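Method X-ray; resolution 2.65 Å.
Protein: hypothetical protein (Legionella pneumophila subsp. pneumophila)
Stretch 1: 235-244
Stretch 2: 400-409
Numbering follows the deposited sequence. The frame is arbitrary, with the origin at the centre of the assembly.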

ATOM      1  N   ALA A 235       2.160  22.738  -6.000  1.00 30.12           N
ATOM      2  CA  ALA A 235       1.785  21.733  -7.007  1.00 28.91           C
ATOM      3  C   ALA A 235       2.146  22.225  -8.411  1.00 33.76           C
ATOM      4  O   ALA A 235       2.799  21.506  -9.172  1.00 33.66           O
ATOM      5  CB  ALA A 235       0.288  21.449  -6.932  1.00 29.15           C
ATOM      6  N   LEU A 236       1.743  23.475  -8.727  1.00 29.88           N
ATOM      7  CA  LEU A 236       1.989  24.132  -9.994  1.00 29.67           C
ATOM      8  C   LEU A 236       3.491  24.198 -10.295  1.00 36.02           C
ATOM      9  O   LEU A 236       3.875  23.856 -11.407  1.00 37.29           O
ATOM     10  CB  LEU A 236       1.359  25.540  -9.992  1.00 29.10           C
ATOM     11  CG  LEU A 236       1.605  26.459 -11.207  1.00 33.50           C
ATOM     12  CD1 LEU A 236       1.122  25.820 -12.526  1.00 33.04           C
ATOM     13  CD2 LEU A 236       0.952  27.840 -10.988  1.00 34.47           C
ATOM     14  N   GLN A 237       4.326  24.585  -9.317  1.00 32.65           N
ATOM     15  CA  GLN A 237       5.762  24.731  -9.522  1.00 33.45           C
ATOM     16  C   GLN A 237       6.421  23.392  -9.813  1.00 39.54           C
ATOM     17  O   GLN A 237       7.162  23.266 -10.797  1.00 41.54           O
ATOM     18  CB  GLN A 237       6.434  25.436  -8.326  1.00 34.24           C
ATOM     19  CG  GLN A 237       7.977  25.521  -8.358  1.00 33.12           C
ATOM     20  CD  GLN A 237       8.631  26.297  -9.483  1.00 53.72           C
ATOM     21  OE1 GLN A 237       8.053  26.549 -10.536  1.00 49.10           O
ATOM     22  NE2 GLN A 237       9.882  26.691  -9.283  1.00 47.52           N
ATOM     23  N   SER A 238       6.124  22.404  -8.980  1.00 34.58           N
ATOM     24  CA  SER A 238       6.648  21.045  -9.035  1.00 34.26           C
ATOM     25  C   SER A 238       6.288  20.376 -10.382  1.00 37.26           C
ATOM     26  O   SER A 238       7.170  19.807 -11.050  1.00 37.69           O
ATOM     27  CB  SER A 238       6.112  20.260  -7.838  1.00 36.95           C
ATOM     28  OG  SER A 238       6.367  18.870  -7.919  1.00 52.01           O
HETATM   29  N   MSE A 239       5.011  20.494 -10.794  1.00 32.28           N
HETATM   30  CA  MSE A 239       4.536  19.902 -12.042  1.00 32.90           C
HETATM   31  C   MSE A 239       5.059  20.654 -13.277  1.00 39.36           C
HETATM   32  O   MSE A 239       5.401  20.004 -14.269  1.00 41.30           O
HETATM   33  CB  MSE A 239       3.011  19.836 -12.061  1.00 34.97           C
HETATM   34  CG  MSE A 239       2.433  18.848 -11.050  1.00 40.86           C
HETATM   35 SE   MSE A 239       0.488  18.812 -11.118  0.75 48.36          SE
HETATM   36  CE  MSE A 239       0.070  18.317  -9.292  1.00 44.21           C
ATOM     37  N   ASP A 240       5.148  22.003 -13.215  1.00 34.76           N
ATOM     38  CA  ASP A 240       5.657  22.797 -14.320  1.00 35.77           C
ATOM     39  C   ASP A 240       7.141  22.509 -14.564  1.00 41.91           C
ATOM     40  O   ASP A 240       7.559  22.398 -15.720  1.00 42.30           O
ATOM     41  CB  ASP A 240       5.449  24.302 -14.077  1.00 37.85           C
ATOM     42  CG  ASP A 240       5.956  25.160 -15.215  1.00 47.85           C
ATOM     43  OD1 ASP A 240       5.421  25.034 -16.325  1.00 50.28           O
ATOM     44  OD2 ASP A 240       6.930  25.914 -15.005  1.00 53.82           O
ATOM     45  N   GLN A 241       7.942  22.406 -13.479  1.00 38.78           N
ATOM     46  CA  GLN A 241       9.375  22.126 -13.594  1.00 38.69           C
ATOM     47  C   GLN A 241       9.624  20.765 -14.269  1.00 43.31           C
ATOM     48  O   GLN A 241      10.500  20.659 -15.142  1.00 44.26           O
ATOM     49  CB  GLN A 241      10.054  22.199 -12.236  1.00 38.83           C
ATOM     50  CG  GLN A 241      10.280  23.630 -11.749  1.00 40.41           C
ATOM     51  CD  GLN A 241      11.211  24.462 -12.589  1.00 55.94           C
ATOM     52  OE1 GLN A 241      10.887  25.581 -12.955  1.00 51.95           O
ATOM     53  NE2 GLN A 241      12.396  23.955 -12.890  1.00 57.67           N
ATOM     54  N   LEU A 242       8.831  19.757 -13.905  1.00 39.22           N
ATOM     55  CA  LEU A 242       8.935  18.451 -14.521  1.00 40.54           C
ATOM     56  C   LEU A 242       8.491  18.479 -15.994  1.00 45.27           C
ATOM     57  O   LEU A 242       9.171  17.885 -16.842  1.00 47.07           O
ATOM     58  CB  LEU A 242       8.131  17.386 -13.774  1.00 40.18           C
ATOM     59  CG  LEU A 242       8.468  15.989 -14.277  1.00 46.97           C
ATOM     60  CD1 LEU A 242       9.948  15.654 -14.035  1.00 48.71           C
ATOM     61  CD2 LEU A 242       7.565  14.956 -13.708  1.00 50.50           C
ATOM     62  N   HIS A 243       7.346  19.123 -16.293  1.00 37.78           N
ATOM     63  CA  HIS A 243       6.870  19.178 -17.657  1.00 36.44           C
ATOM     64  C   HIS A 243       7.950  19.830 -18.547  1.00 42.09           C
ATOM     65  O   HIS A 243       8.240  19.290 -19.611  1.00 44.47           O
ATOM     66  CB  HIS A 243       5.525  19.904 -17.748  1.00 36.06           C
ATOM     67  CG  HIS A 243       5.075  20.113 -19.157  1.00 40.03           C
ATOM     68  ND1 HIS A 243       5.395  21.268 -19.857  1.00 42.13           N
ATOM     69  CD2 HIS A 243       4.411  19.275 -19.982  1.00 42.00           C
ATOM     70  CE1 HIS A 243       4.875  21.118 -21.060  1.00 42.28           C
ATOM     71  NE2 HIS A 243       4.281  19.930 -21.191  1.00 42.63           N
ATOM     72  N   SER A 244       8.577  20.937 -18.095  1.00 36.53           N
ATOM     73  CA  SER A 244       9.616  21.618 -18.867  1.00 37.72           C
ATOM     74  C   SER A 244      10.779  20.656 -19.217  1.00 45.32           C
ATOM     75  O   SER A 244      11.241  20.638 -20.369  1.00 47.67           O
ATOM     76  CB  SER A 244      10.142  22.842 -18.115  1.00 39.42           C
ATOM     77  OG  SER A 244       9.164  23.850 -17.901  1.00 43.82           O
TER
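Stretch 2 400-409: NWNYNKISIP

Stretch 2 has no regular helix or strand, so no axis exists from which to define a crossing angle; its course is better read from the residues it sets against the helix of 235-244. The nearest CA pairs, Asp240 CA to Trp401 CA at 7.4 Å and Leu236 CA to Tyr403 CA at 8.3 Å, show that the later residue of stretch 2 meets the earlier residue of the helix, so the loop runs antiparallel in sense.

Asn400 (phi/psi 50/45) and Trp401 (71/3) both have positive phi. Asn400 makes no contact, but Trp401, with chi1 m, lays its indole on His243. The five-membered ring and the imidazole have centroids 4.0 Å apart and planes at 13°, an offset stack whose closest atoms are Trp401 CG and His243 CD2 at 3.4 Å. Trp401 CB also lies over the imidazole face, 3.7 Å from the ring centroid and 10° off its normal. Water 1 donates to Asp240 OD1 (2.9 Å from the water O) and to Trp401 O (3.1 Å from the water O), linking the loop backbone to the helix without a direct hydrogen bond.

Asn402 points away, and its backbone O accepts from Lys405 N at 3.0 Å, while its OD1 accepts from Asn404 ND2 at 3.0 Å; these bonds close a local turn with Tyr403 and Asn404 inside it. Tyr403, chi1 p, presents its ring edge to Asp240, with CD2 3.4 Å from Asp240 OD1. Water 2 lies between Tyr403 OH (3.3 Å) and Asp240 OD2 (3.2 Å).

Asn404 and Lys405 stay clear of the helix. From Ile406 (-76/155) the backbone is extended, and alternate side chains face Leu236: Ile406 CD1 lies 3.7 Å from Leu236 CD1, Ser407 makes no contact, and Ile408 CD1 lies 3.9 Å from Leu236 CD2. Pro409 is out of reach.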

ATOM      1  N   ASN A 400      -3.346  22.282 -21.558  1.00 34.61           N
ATOM      2  CA  ASN A 400      -2.137  21.759 -22.210  1.00 35.72           C
ATOM      3  C   ASN A 400      -0.873  22.381 -21.602  1.00 42.07           C
ATOM      4  O   ASN A 400       0.031  22.810 -22.312  1.00 43.42           O
ATOM      5  CB  ASN A 400      -2.187  21.938 -23.746  1.00 38.14           C
ATOM      6  CG  ASN A 400      -1.277  21.017 -24.562  1.00 68.18           C
ATOM      7  OD1 ASN A 400      -0.658  20.068 -24.058  1.00 69.77           O
ATOM      8  ND2 ASN A 400      -1.177  21.274 -25.860  1.00 60.78           N
ATOM      9  N   TRP A 401      -0.847  22.449 -20.267  1.00 40.01           N
ATOM     10  CA  TRP A 401       0.257  22.900 -19.414  1.00 41.45           C
ATOM     11  C   TRP A 401       0.497  24.412 -19.485  1.00 44.88           C
ATOM     12  O   TRP A 401       1.389  24.917 -18.787  1.00 45.21           O
ATOM     13  CB  TRP A 401       1.553  22.105 -19.731  1.00 41.79           C
ATOM     14  CG  TRP A 401       1.299  20.627 -19.699  1.00 43.23           C
ATOM     15  CD1 TRP A 401       0.896  19.838 -20.739  1.00 46.78           C
ATOM     16  CD2 TRP A 401       1.231  19.812 -18.529  1.00 42.48           C
ATOM     17  NE1 TRP A 401       0.643  18.561 -20.295  1.00 45.95           N
ATOM     18  CE2 TRP A 401       0.804  18.525 -18.935  1.00 46.39           C
ATOM     19  CE3 TRP A 401       1.546  20.029 -17.178  1.00 43.76           C
ATOM     20  CZ2 TRP A 401       0.732  17.454 -18.051  1.00 45.22           C
ATOM     21  CZ3 TRP A 401       1.429  18.977 -16.287  1.00 44.72           C
ATOM     22  CH2 TRP A 401       1.019  17.710 -16.721  1.00 45.29           C
ATOM     23  N   ASN A 402      -0.343  25.140 -20.235  1.00 38.42           N
ATOM     24  CA  ASN A 402      -0.177  26.571 -20.353  1.00 37.73           C
ATOM     25  C   ASN A 402      -0.719  27.275 -19.097  1.00 40.80           C
ATOM     26  O   ASN A 402      -1.918  27.584 -19.006  1.00 40.11           O
ATOM     27  CB  ASN A 402      -0.822  27.084 -21.629  1.00 33.05           C
ATOM     28  CG  ASN A 402      -0.278  28.408 -22.050  1.00 49.15           C
ATOM     29  OD1 ASN A 402      -0.054  29.296 -21.219  1.00 45.85           O
ATOM     30  ND2 ASN A 402      -0.014  28.564 -23.351  1.00 40.43           N
ATOM     31  N   TYR A 403       0.206  27.558 -18.148  1.00 36.02           N
ATOM     32  CA  TYR A 403      -0.071  28.230 -16.864  1.00 34.33           C
ATOM     33  C   TYR A 403      -0.625  29.689 -17.017  1.00 38.08           C
ATOM     34  O   TYR A 403      -1.059  30.287 -16.021  1.00 37.28           O
ATOM     35  CB  TYR A 403       1.178  28.229 -15.954  1.00 33.64           C
ATOM     36  CG  TYR A 403       2.458  28.658 -16.632  1.00 35.19           C
ATOM     37  CD1 TYR A 403       2.689  29.997 -16.956  1.00 35.98           C
ATOM     38  CD2 TYR A 403       3.472  27.735 -16.899  1.00 36.50           C
ATOM     39  CE1 TYR A 403       3.881  30.404 -17.548  1.00 34.79           C
ATOM     40  CE2 TYR A 403       4.678  28.134 -17.480  1.00 38.13           C
ATOM     41  CZ  TYR A 403       4.877  29.471 -17.805  1.00 44.32           C
ATOM     42  OH  TYR A 403       6.065  29.875 -18.379  1.00 44.71           O
ATOM     43  N   ASN A 404      -0.596  30.254 -18.238  1.00 34.40           N
ATOM     44  CA  ASN A 404      -1.128  31.585 -18.484  1.00 35.10           C
ATOM     45  C   ASN A 404      -2.646  31.496 -18.650  1.00 43.81           C
ATOM     46  O   ASN A 404      -3.340  32.518 -18.524  1.00 47.05           O
ATOM     47  CB  ASN A 404      -0.476  32.221 -19.708  1.00 30.55           C
ATOM     48  CG  ASN A 404       1.035  32.389 -19.595  1.00 48.36           C
ATOM     49  OD1 ASN A 404       1.568  33.328 -18.955  1.00 40.93           O
ATOM     50  ND2 ASN A 404       1.763  31.496 -20.247  1.00 32.10           N
ATOM     51  N   LYS A 405      -3.171  30.274 -18.875  1.00 38.83           N
ATOM     52  CA  LYS A 405      -4.601  30.045 -19.079  1.00 38.81           C
ATOM     53  C   LYS A 405      -5.331  29.510 -17.815  1.00 43.15           C
ATOM     54  O   LYS A 405      -6.557  29.583 -17.728  1.00 43.14           O
ATOM     55  CB  LYS A 405      -4.820  29.053 -20.250  1.00 41.24           C
ATOM     56  CG  LYS A 405      -4.305  29.491 -21.628  1.00 42.54           C
ATOM     57  CD  LYS A 405      -4.682  28.412 -22.647  1.00 57.79           C
ATOM     58  CE  LYS A 405      -3.747  28.245 -23.829  1.00 73.28           C
ATOM     59  NZ  LYS A 405      -3.981  26.956 -24.548  1.00 78.06           N
ATOM     60  N   ILE A 406      -4.586  28.949 -16.868  1.00 40.03           N
ATOM     61  CA  ILE A 406      -5.127  28.304 -15.673  1.00 38.65           C
ATOM     62  C   ILE A 406      -5.630  29.294 -14.615  1.00 42.79           C
ATOM     63  O   ILE A 406      -5.161  30.433 -14.532  1.00 42.19           O
ATOM     64  CB  ILE A 406      -4.074  27.334 -15.047  1.00 40.42           C
ATOM     65  CG1 ILE A 406      -2.890  28.077 -14.391  1.00 40.11           C
ATOM     66  CG2 ILE A 406      -3.622  26.269 -16.053  1.00 40.92           C
ATOM     67  CD1 ILE A 406      -2.200  27.327 -13.276  1.00 43.64           C
ATOM     68  N   SER A 407      -6.578  28.827 -13.786  1.00 39.48           N
ATOM     69  CA  SER A 407      -7.059  29.584 -12.621  1.00 39.52           C
ATOM     70  C   SER A 407      -6.485  28.917 -11.393  1.00 41.98           C
ATOM     71  O   SER A 407      -6.209  27.716 -11.439  1.00 38.51           O
ATOM     72  CB  SER A 407      -8.576  29.659 -12.564  1.00 42.43           C
ATOM     73  OG  SER A 407      -9.156  28.373 -12.627  1.00 54.21           O
ATOM     74  N   ILE A 408      -6.194  29.700 -10.337  1.00 40.61           N
ATOM     75  CA  ILE A 408      -5.569  29.122  -9.145  1.00 39.79           C
ATOM     76  C   ILE A 408      -6.405  29.420  -7.881  1.00 44.26           C
ATOM     77  O   ILE A 408      -6.274  30.515  -7.315  1.00 45.75           O
ATOM     78  CB  ILE A 408      -4.070  29.581  -8.983  1.00 41.74           C
ATOM     79  CG1 ILE A 408      -3.280  29.462 -10.315  1.00 40.08           C
ATOM     80  CG2 ILE A 408      -3.385  28.814  -7.853  1.00 39.81           C
ATOM     81  CD1 ILE A 408      -2.082  30.162 -10.331  1.00 29.74           C
ATOM     82  N   PRO A 409      -7.226  28.441  -7.412  1.00 39.04           N
ATOM     83  CA  PRO A 409      -7.987  28.636  -6.168  1.00 37.98           C
ATOM     84  C   PRO A 409      -7.083  29.019  -4.997  1.00 40.70           C
ATOM     85  O   PRO A 409      -6.025  28.423  -4.803  1.00 40.46           O
ATOM     86  CB  PRO A 409      -8.646  27.269  -5.960  1.00 39.23           C
ATOM     87  CG  PRO A 409      -8.809  26.721  -7.363  1.00 44.26           C
ATOM     88  CD  PRO A 409      -7.485  27.099  -7.975  1.00 40.47           C
TER
HETATM   89  O   HOH W   1       2.985  23.439 -16.611  1.00 33.28           O
HETATM   90  O   HOH W   2       7.846  27.203 -17.766  1.00 53.22           O